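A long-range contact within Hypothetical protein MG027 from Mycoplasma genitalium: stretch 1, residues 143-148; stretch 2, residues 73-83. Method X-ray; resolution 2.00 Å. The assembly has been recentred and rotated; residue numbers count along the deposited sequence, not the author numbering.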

ATOM      1  N   THR A 143      -3.883  -7.155   5.476  1.00 46.43           N
ATOM      2  CA  THR A 143      -4.101  -5.725   5.198  1.00 46.13           C
ATOM      3  C   THR A 143      -5.211  -5.309   6.106  1.00 45.89           C
ATOM      4  O   THR A 143      -6.222  -4.758   5.675  1.00 46.24           O
ATOM      5  CB  THR A 143      -4.568  -5.443   3.817  1.00 46.29           C
ATOM      6  OG1 THR A 143      -3.759  -6.154   2.879  1.00 48.06           O
ATOM      7  CG2 THR A 143      -4.361  -3.947   3.523  1.00 46.39           C
ATOM      8  N   HIS A 144      -5.036  -5.617   7.369  1.00 45.22           N
ATOM      9  CA  HIS A 144      -6.053  -5.352   8.314  1.00 44.89           C
ATOM     10  C   HIS A 144      -7.440  -5.473   7.648  1.00 44.74           C
ATOM     11  O   HIS A 144      -7.838  -4.672   6.775  1.00 44.13           O
ATOM     12  CB  HIS A 144      -5.692  -4.036   8.985  1.00 44.72           C
ATOM     13  CG  HIS A 144      -4.268  -4.022   9.468  1.00 44.50           C
ATOM     14  ND1 HIS A 144      -3.839  -4.781  10.538  1.00 44.95           N
ATOM     15  CD2 HIS A 144      -3.160  -3.413   8.977  1.00 44.06           C
ATOM     16  CE1 HIS A 144      -2.540  -4.601  10.713  1.00 44.36           C
ATOM     17  NE2 HIS A 144      -2.103  -3.772   9.780  1.00 43.82           N
ATOM     18  N   ALA A 145      -8.121  -6.561   8.029  1.00 44.69           N
ATOM     19  CA  ALA A 145      -9.541  -6.751   7.772  1.00 44.50           C
ATOM     20  C   ALA A 145     -10.223  -5.609   8.500  1.00 44.33           C
ATOM     21  O   ALA A 145     -11.376  -5.290   8.227  1.00 44.21           O
ATOM     22  CB  ALA A 145     -10.026  -8.128   8.321  1.00 44.58           C
ATOM     23  N   LEU A 146      -9.478  -4.996   9.428  1.00 44.21           N
ATOM     24  CA  LEU A 146      -9.928  -3.804  10.151  1.00 44.31           C
ATOM     25  C   LEU A 146      -9.743  -2.468   9.394  1.00 44.21           C
ATOM     26  O   LEU A 146     -10.587  -1.585   9.536  1.00 44.06           O
ATOM     27  CB  LEU A 146      -9.251  -3.731  11.528  1.00 44.24           C
ATOM     28  CG  LEU A 146      -9.810  -4.743  12.544  1.00 44.67           C
ATOM     29  CD1 LEU A 146      -8.688  -5.364  13.367  1.00 44.80           C
ATOM     30  CD2 LEU A 146     -10.882  -4.117  13.469  1.00 44.51           C
ATOM     31  N   LEU A 147      -8.679  -2.312   8.596  1.00 44.14           N
ATOM     32  CA  LEU A 147      -8.422  -1.028   7.925  1.00 44.18           C
ATOM     33  C   LEU A 147      -9.172  -0.787   6.615  1.00 44.32           C
ATOM     34  O   LEU A 147      -9.400   0.366   6.267  1.00 44.30           O
ATOM     35  CB  LEU A 147      -6.908  -0.783   7.702  1.00 44.16           C
ATOM     36  CG  LEU A 147      -6.132  -0.309   8.949  1.00 44.41           C
ATOM     37  CD1 LEU A 147      -4.641  -0.203   8.708  1.00 44.30           C
ATOM     38  CD2 LEU A 147      -6.641   1.027   9.463  1.00 44.67           C
ATOM     39  N   ASP A 148      -9.538  -1.845   5.890  1.00 44.37           N
ATOM     40  CA  ASP A 148     -10.257  -1.703   4.618  1.00 44.54           C
ATOM     41  C   ASP A 148     -11.744  -1.863   4.882  1.00 44.51           C
ATOM     42  O   ASP A 148     -12.135  -2.518   5.852  1.00 44.53           O
ATOM     43  CB  ASP A 148      -9.833  -2.788   3.605  1.00 44.56           C
ATOM     44  CG  ASP A 148      -8.440  -2.574   3.016  1.00 45.40           C
ATOM     45  OD1 ASP A 148      -7.725  -3.595   2.833  1.00 46.71           O
ATOM     46  OD2 ASP A 148      -7.999  -1.453   2.649  1.00 46.45           O
TER
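Stretch 2 73-83: KKIEEQQLKNQ

Stretch 2 is helical from Lys73 to Lys81, continuing a helix that begins earlier in the chain. The bond from Glu77 N to Lys73 O (3.0 Å) and that from Lys81 N to Glu77 O (3.0 Å) carry the i to i-4 pattern, while Gln78 N lies 2.9 Å from Ile75 O in an i to i-3 hydrogen bond and makes only a weak one to Lys74 O (3.1 Å). Asn82, with phi/psi of -80/86°, is the first residue to leave helical values, although its N still donates to Gln79 O at 2.9 Å. Stretch 1 is less regular. Residues 145-147 have helical phi/psi without the regular bonds, and the turn is held by weak hydrogen bonds that converge on His144 O, from Leu147 N at 3.1 Å and from Asp148 N at 3.4 Å.

The nearest CA atoms across the stretches are those of Leu147 and Gln78, 7.5 Å apart, a spacing that leaves the space between them to side chains. Along stretch 2, Lys74 and Ile75 meet Leu147, Gln78 meets both Leu147 and Leu146, and Asn82 meets Leu146 and His144. The order of partners therefore runs backward along stretch 1 as the helix advances. Lys74, Gln78 and Asn82 are spaced four apart, and each directs its CA-to-CB bond toward stretch 1.

Leu147 has the largest covered area of any residue here. Its CA-to-CB bond points sideways, but with chi1 m and chi2 t the end of the side chain comes nearer the helix. Leu147 CD1 packs 3.8 Å from Ile75 CG1, an apolar contact, and Leu147 CD2 lies 3.8 Å from both Lys74 O and Lys74 CB; the end of the lysine leads away. Leu147 CG is 4.0 Å from Gln78 CG, so the glutamine presents its aliphatic portion to this leucine. Farther out, Gln78 NE2 approaches Leu146 CD1 to 3.4 Å, a contact of amide nitrogen with methyl.

Just past the helix, Asn82 OD1 is 3.9 Å from Leu146 CD1, and Asn82 ND2 lies 4.1 Å from His144 CE1, oblique to the imidazole ring. No hydrogen bond crosses between the stretches. The 335 Å² buried, summed over both sides, thus rests on van der Waals packing, with the polar side chains of Gln78 and Asn82 contributing contact rather than hydrogen bonds.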

ATOM      1  N   LYS A  73      -1.188   7.281  10.227  1.00 44.38           N
ATOM      2  CA  LYS A  73      -1.827   7.318  11.537  1.00 44.31           C
ATOM      3  C   LYS A  73      -2.734   6.112  11.751  1.00 44.33           C
ATOM      4  O   LYS A  73      -2.580   5.398  12.744  1.00 44.61           O
ATOM      5  CB  LYS A  73      -2.627   8.603  11.717  1.00 44.33           C
ATOM      6  CG  LYS A  73      -2.206   9.443  12.925  1.00 44.63           C
ATOM      7  CD  LYS A  73      -0.769   9.954  12.832  1.00 44.93           C
ATOM      8  CE  LYS A  73      -0.446  10.987  13.938  1.00 45.35           C
ATOM      9  NZ  LYS A  73       0.843  11.732  13.689  1.00 45.64           N
ATOM     10  N   LYS A  74      -3.675   5.889  10.835  1.00 44.23           N
ATOM     11  CA  LYS A  74      -4.605   4.756  10.928  1.00 44.31           C
ATOM     12  C   LYS A  74      -3.871   3.436  11.148  1.00 44.42           C
ATOM     13  O   LYS A  74      -4.291   2.609  11.953  1.00 44.75           O
ATOM     14  CB  LYS A  74      -5.474   4.655   9.678  1.00 44.18           C
ATOM     15  CG  LYS A  74      -6.590   5.684   9.620  1.00 44.49           C
ATOM     16  CD  LYS A  74      -7.246   5.701   8.245  1.00 45.14           C
ATOM     17  CE  LYS A  74      -7.886   7.060   7.929  1.00 45.79           C
ATOM     18  NZ  LYS A  74      -8.378   7.118   6.502  1.00 46.29           N
ATOM     19  N   ILE A  75      -2.775   3.248  10.425  1.00 44.66           N
ATOM     20  CA  ILE A  75      -1.911   2.095  10.630  1.00 44.71           C
ATOM     21  C   ILE A  75      -1.362   2.101  12.067  1.00 44.83           C
ATOM     22  O   ILE A  75      -1.671   1.211  12.845  1.00 44.98           O
ATOM     23  CB  ILE A  75      -0.782   2.112   9.582  1.00 44.69           C
ATOM     24  CG1 ILE A  75      -1.364   1.720   8.225  1.00 44.60           C
ATOM     25  CG2 ILE A  75       0.354   1.187   9.985  1.00 44.90           C
ATOM     26  CD1 ILE A  75      -0.561   2.187   7.046  1.00 45.21           C
ATOM     27  N   GLU A  76      -0.559   3.108  12.409  1.00 44.88           N
ATOM     28  CA  GLU A  76      -0.033   3.300  13.764  1.00 44.95           C
ATOM     29  C   GLU A  76      -0.988   2.772  14.840  1.00 44.95           C
ATOM     30  O   GLU A  76      -0.596   1.978  15.707  1.00 45.36           O
ATOM     31  CB  GLU A  76       0.240   4.798  14.016  1.00 45.10           C
ATOM     32  CG  GLU A  76       1.410   5.123  14.954  1.00 45.77           C
ATOM     33  CD  GLU A  76       1.457   6.604  15.375  1.00 46.74           C
ATOM     34  OE1 GLU A  76       1.974   6.907  16.509  1.00 46.37           O
ATOM     35  OE2 GLU A  76       0.988   7.471  14.575  1.00 47.20           O
ATOM     36  N   GLU A  77      -2.248   3.196  14.768  1.00 44.84           N
ATOM     37  CA  GLU A  77      -3.222   2.930  15.833  1.00 44.64           C
ATOM     38  C   GLU A  77      -3.969   1.593  15.732  1.00 44.48           C
ATOM     39  O   GLU A  77      -4.561   1.140  16.717  1.00 44.27           O
ATOM     40  CB  GLU A  77      -4.249   4.064  15.894  1.00 44.72           C
ATOM     41  CG  GLU A  77      -3.644   5.468  15.951  1.00 44.81           C
ATOM     42  CD  GLU A  77      -4.677   6.552  15.694  1.00 45.21           C
ATOM     43  OE1 GLU A  77      -5.436   6.424  14.697  1.00 43.85           O
ATOM     44  OE2 GLU A  77      -4.737   7.519  16.499  1.00 46.10           O
ATOM     45  N   GLN A  78      -3.976   0.978  14.553  1.00 44.26           N
ATOM     46  CA  GLN A  78      -4.640  -0.304  14.396  1.00 44.30           C
ATOM     47  C   GLN A  78      -3.776  -1.401  14.993  1.00 44.49           C
ATOM     48  O   GLN A  78      -4.270  -2.253  15.749  1.00 44.21           O
ATOM     49  CB  GLN A  78      -4.952  -0.605  12.933  1.00 44.38           C
ATOM     50  CG  GLN A  78      -6.136  -1.528  12.744  1.00 44.25           C
ATOM     51  CD  GLN A  78      -7.251  -1.240  13.726  1.00 44.59           C
ATOM     52  OE1 GLN A  78      -7.686  -0.093  13.867  1.00 45.57           O
ATOM     53  NE2 GLN A  78      -7.699  -2.272  14.427  1.00 44.15           N
ATOM     54  N   GLN A  79      -2.485  -1.362  14.665  1.00 44.52           N
ATOM     55  CA  GLN A  79      -1.507  -2.260  15.271  1.00 44.72           C
ATOM     56  C   GLN A  79      -1.665  -2.246  16.783  1.00 44.49           C
ATOM     57  O   GLN A  79      -1.864  -3.299  17.381  1.00 45.05           O
ATOM     58  CB  GLN A  79      -0.085  -1.839  14.921  1.00 44.64           C
ATOM     59  CG  GLN A  79       0.301  -2.074  13.491  1.00 45.37           C
ATOM     60  CD  GLN A  79       1.790  -1.913  13.293  1.00 46.34           C
ATOM     61  OE1 GLN A  79       2.570  -2.809  13.659  1.00 46.54           O
ATOM     62  NE2 GLN A  79       2.197  -0.764  12.748  1.00 45.20           N
ATOM     63  N   LEU A  80      -1.581  -1.059  17.392  1.00 44.37           N
ATOM     64  CA  LEU A  80      -1.729  -0.922  18.852  1.00 44.45           C
ATOM     65  C   LEU A  80      -3.046  -1.517  19.337  1.00 44.40           C
ATOM     66  O   LEU A  80      -3.078  -2.280  20.308  1.00 44.39           O
ATOM     67  CB  LEU A  80      -1.622   0.551  19.300  1.00 44.38           C
ATOM     68  CG  LEU A  80      -2.900   1.389  19.478  1.00 44.35           C
ATOM     69  CD1 LEU A  80      -3.646   1.065  20.777  1.00 44.16           C
ATOM     70  CD2 LEU A  80      -2.575   2.865  19.454  1.00 44.52           C
ATOM     71  N   LYS A  81      -4.126  -1.163  18.638  1.00 44.42           N
ATOM     72  CA  LYS A  81      -5.473  -1.596  18.984  1.00 44.44           C
ATOM     73  C   LYS A  81      -5.606  -3.121  18.901  1.00 44.62           C
ATOM     74  O   LYS A  81      -6.559  -3.709  19.446  1.00 44.65           O
ATOM     75  CB  LYS A  81      -6.482  -0.893  18.079  1.00 44.42           C
ATOM     76  CG  LYS A  81      -7.926  -1.126  18.437  1.00 44.37           C
ATOM     77  CD  LYS A  81      -8.809   0.011  17.934  1.00 44.45           C
ATOM     78  CE  LYS A  81     -10.114   0.071  18.711  1.00 44.62           C
ATOM     79  NZ  LYS A  81     -10.917   1.266  18.331  1.00 45.01           N
ATOM     80  N   ASN A  82      -4.639  -3.756  18.231  1.00 44.61           N
ATOM     81  CA  ASN A  82      -4.499  -5.208  18.269  1.00 44.74           C
ATOM     82  C   ASN A  82      -3.782  -5.575  19.586  1.00 44.80           C
ATOM     83  O   ASN A  82      -2.546  -5.680  19.631  1.00 44.94           O
ATOM     84  CB  ASN A  82      -3.721  -5.726  17.045  1.00 44.80           C
ATOM     85  CG  ASN A  82      -4.363  -5.322  15.713  1.00 44.95           C
ATOM     86  OD1 ASN A  82      -5.554  -5.018  15.649  1.00 45.82           O
ATOM     87  ND2 ASN A  82      -3.565  -5.327  14.641  1.00 44.82           N
ATOM     88  N   GLN A  83      -4.571  -5.723  20.655  1.00 44.81           N
ATOM     89  CA  GLN A  83      -4.075  -6.068  22.000  1.00 44.85           C
ATOM     90  C   GLN A  83      -5.042  -7.027  22.696  1.00 44.93           C
ATOM     91  O   GLN A  83      -5.439  -6.804  23.843  1.00 44.91           O
ATOM     92  CB  GLN A  83      -3.879  -4.807  22.858  1.00 44.77           C
ATOM     93  CG  GLN A  83      -2.500  -4.171  22.717  1.00 44.84           C
ATOM     94  CD  GLN A  83      -2.440  -2.774  23.307  1.00 44.65           C
ATOM     95  OE1 GLN A  83      -3.171  -2.464  24.267  1.00 45.42           O
ATOM     96  NE2 GLN A  83      -1.570  -1.930  22.742  1.00 44.32           N
TER